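Local coordinates for N-acetylglucosamine-6-phosphate deacetylase (Thermotoga maritima, PDB 1O12), which probably removes the acetyl group from N-acetylglucosamine 6-phosphate, as a metal-dependent hydrolase of the NagA family that carries one metal ion per subunit, at residues 194-197 with 198-202. Sequence-based numbering, arbitrary orientation.
Sequences EEFM and KFYKE
F196 sets CG anti to the backbone N (chi1 167°), which carries its ring toward the C-terminal end of helix 193-200, to the base of Y200. Y200 has the same first torsion (chi1 174°). F196 CE2 comes 3.7 Å from Y200 CB, and the two side chains cross at a slant. M197 starts differently. Its CG is anti to the carbonyl carbon, and bends at chi2 and chi3 lay the selenomethionine alongside Y200, pointing the same way. Its SE lies 3.8 Å from Y200 CD2 and 4.7 Å from the centroid of the Y200 ring. This is an oblique Met-aromatic contact, 50° off the ring normal. F196 thus meets Y200 at CB, and M197 meets it at the ring.

Backbone bonds run alongside these contacts. Y200 N donates to F196 O at 2.9 Å, an i to i+4 helix bond. F199 N makes a weak i to i+3 bond to the same oxygen, at 2.8 Å but bent. The carbonyl of E195 also meets the F199 ring: its O lies in the ring plane at the edge, 3.5 Å from CD1.

The contact takes up most of the short helix 193-200 in the TIM-barrel-type amidohydrolase domain. F196 packs on I224 and A227 of helix 223-230 and on L231. F199 meets the ring of F164. Y200 OH is hydrogen-bonded to D233, and E195 OE1 to the backbone N of T192. E195 CG and K198 NZ approach to 3.9 Å, but E195 OE2 and K198 NZ stay 5.4 Å apart. Any attraction between these charges is probably weak and through space; the contacts between the side chains of F196, M197 and Y200 are apolar or Met-aromatic.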
loop_
_atom_site.group_PDB
_atom_site.type_symbol
_atom_site.label_atom_id
_atom_site.label_comp_id
_atom_site.label_asym_id
_atom_site.label_seq_id
_atom_site.Cartn_x
_atom_site.Cartn_y
_atom_site.Cartn_z
ATOM N N GLU A 194 -7.017 -14.950 2.793
ATOM C CA GLU A 194 -7.026 -16.348 2.348
ATOM C C GLU A 194 -8.287 -16.731 1.583
ATOM O O GLU A 194 -8.231 -17.583 0.690
ATOM C CB GLU A 194 -6.836 -17.319 3.536
ATOM C CG GLU A 194 -5.448 -17.248 4.236
ATOM C CD GLU A 194 -4.251 -17.553 3.304
ATOM O OE1 GLU A 194 -3.102 -17.226 3.705
ATOM O OE2 GLU A 194 -4.446 -18.117 2.188
ATOM N N GLU A 195 -9.417 -16.119 1.939
ATOM C CA GLU A 195 -10.658 -16.433 1.252
ATOM C C GLU A 195 -10.631 -15.867 -0.153
ATOM O O GLU A 195 -11.128 -16.479 -1.096
ATOM C CB GLU A 195 -11.856 -15.906 2.024
ATOM C CG GLU A 195 -12.079 -16.650 3.315
ATOM C CD GLU A 195 -13.148 -16.008 4.177
ATOM O OE1 GLU A 195 -13.105 -14.769 4.389
ATOM O OE2 GLU A 195 -14.028 -16.761 4.655
ATOM N N PHE A 196 -10.028 -14.699 -0.298
ATOM C CA PHE A 196 -9.895 -14.112 -1.612
ATOM C C PHE A 196 -8.932 -14.993 -2.403
ATOM O O PHE A 196 -9.176 -15.285 -3.571
ATOM C CB PHE A 196 -9.329 -12.699 -1.517
ATOM C CG PHE A 196 -8.878 -12.155 -2.823
ATOM C CD1 PHE A 196 -9.777 -11.554 -3.682
ATOM C CD2 PHE A 196 -7.565 -12.299 -3.220
ATOM C CE1 PHE A 196 -9.367 -11.102 -4.931
ATOM C CE2 PHE A 196 -7.144 -11.858 -4.463
ATOM C CZ PHE A 196 -8.036 -11.260 -5.320
HETATM N N MSE A 197 -7.841 -15.415 -1.760
HETATM C CA MSE A 197 -6.828 -16.262 -2.406
HETATM C C MSE A 197 -7.370 -17.573 -2.991
HETATM O O MSE A 197 -6.824 -18.108 -3.977
HETATM C CB MSE A 197 -5.703 -16.590 -1.426
HETATM C CG MSE A 197 -4.768 -15.438 -1.164
HETATM SE SE MSE A 197 -3.700 -14.910 -2.754
HETATM C CE MSE A 197 -2.384 -16.360 -2.729
ATOM N N LYS A 198 -8.419 -18.101 -2.370
ATOM C CA LYS A 198 -9.018 -19.322 -2.864
ATOM C C LYS A 198 -9.479 -19.019 -4.281
ATOM O O LYS A 198 -9.393 -19.868 -5.173
ATOM C CB LYS A 198 -10.221 -19.706 -2.006
ATOM C CG LYS A 198 -10.163 -21.104 -1.393
ATOM C CD LYS A 198 -10.768 -21.105 0.032
ATOM C CE LYS A 198 -9.888 -20.337 1.051
ATOM N NZ LYS A 198 -10.536 -20.132 2.399
ATOM N N PHE A 199 -9.957 -17.795 -4.491
ATOM C CA PHE A 199 -10.422 -17.408 -5.808
ATOM C C PHE A 199 -9.323 -16.916 -6.718
ATOM O O PHE A 199 -9.413 -17.063 -7.924
ATOM C CB PHE A 199 -11.519 -16.356 -5.709
ATOM C CG PHE A 199 -12.831 -16.911 -5.282
ATOM C CD1 PHE A 199 -13.103 -17.123 -3.941
ATOM C CD2 PHE A 199 -13.786 -17.257 -6.223
ATOM C CE1 PHE A 199 -14.321 -17.678 -3.548
ATOM C CE2 PHE A 199 -14.991 -17.808 -5.836
ATOM C CZ PHE A 199 -15.259 -18.018 -4.494
ATOM N N TYR A 200 -8.286 -16.326 -6.142
ATOM C CA TYR A 200 -7.173 -15.835 -6.928
ATOM C C TYR A 200 -6.423 -17.003 -7.540
ATOM O O TYR A 200 -5.899 -16.894 -8.635
ATOM C CB TYR A 200 -6.220 -15.047 -6.050
ATOM C CG TYR A 200 -4.959 -14.619 -6.767
ATOM C CD1 TYR A 200 -4.981 -13.553 -7.677
ATOM C CD2 TYR A 200 -3.730 -15.269 -6.518
ATOM C CE1 TYR A 200 -3.817 -13.129 -8.320
ATOM C CE2 TYR A 200 -2.548 -14.853 -7.158
ATOM C CZ TYR A 200 -2.604 -13.781 -8.051
ATOM O OH TYR A 200 -1.452 -13.325 -8.646
ATOM N N LYS A 201 -6.366 -18.118 -6.819
ATOM C CA LYS A 201 -5.679 -19.303 -7.308
ATOM C C LYS A 201 -6.447 -19.918 -8.467
ATOM O O LYS A 201 -5.878 -20.671 -9.252
ATOM C CB LYS A 201 -5.569 -20.343 -6.210
ATOM C CG LYS A 201 -4.806 -19.915 -4.973
ATOM C CD LYS A 201 -5.052 -20.933 -3.835
ATOM C CE LYS A 201 -4.256 -20.560 -2.606
ATOM N NZ LYS A 201 -2.802 -20.391 -2.951
ATOM N N GLU A 202 -7.739 -19.605 -8.569
ATOM C CA GLU A 202 -8.567 -20.151 -9.644
ATOM C C GLU A 202 -8.709 -19.196 -10.819
ATOM O O GLU A 202 -9.474 -19.457 -11.745
ATOM C CB GLU A 202 -9.961 -20.495 -9.134
ATOM C CG GLU A 202 -10.035 -21.582 -8.063
ATOM C CD GLU A 202 -9.437 -22.938 -8.486
ATOM O OE1 GLU A 202 -9.555 -23.342 -9.670
ATOM O OE2 GLU A 202 -8.861 -23.620 -7.604
#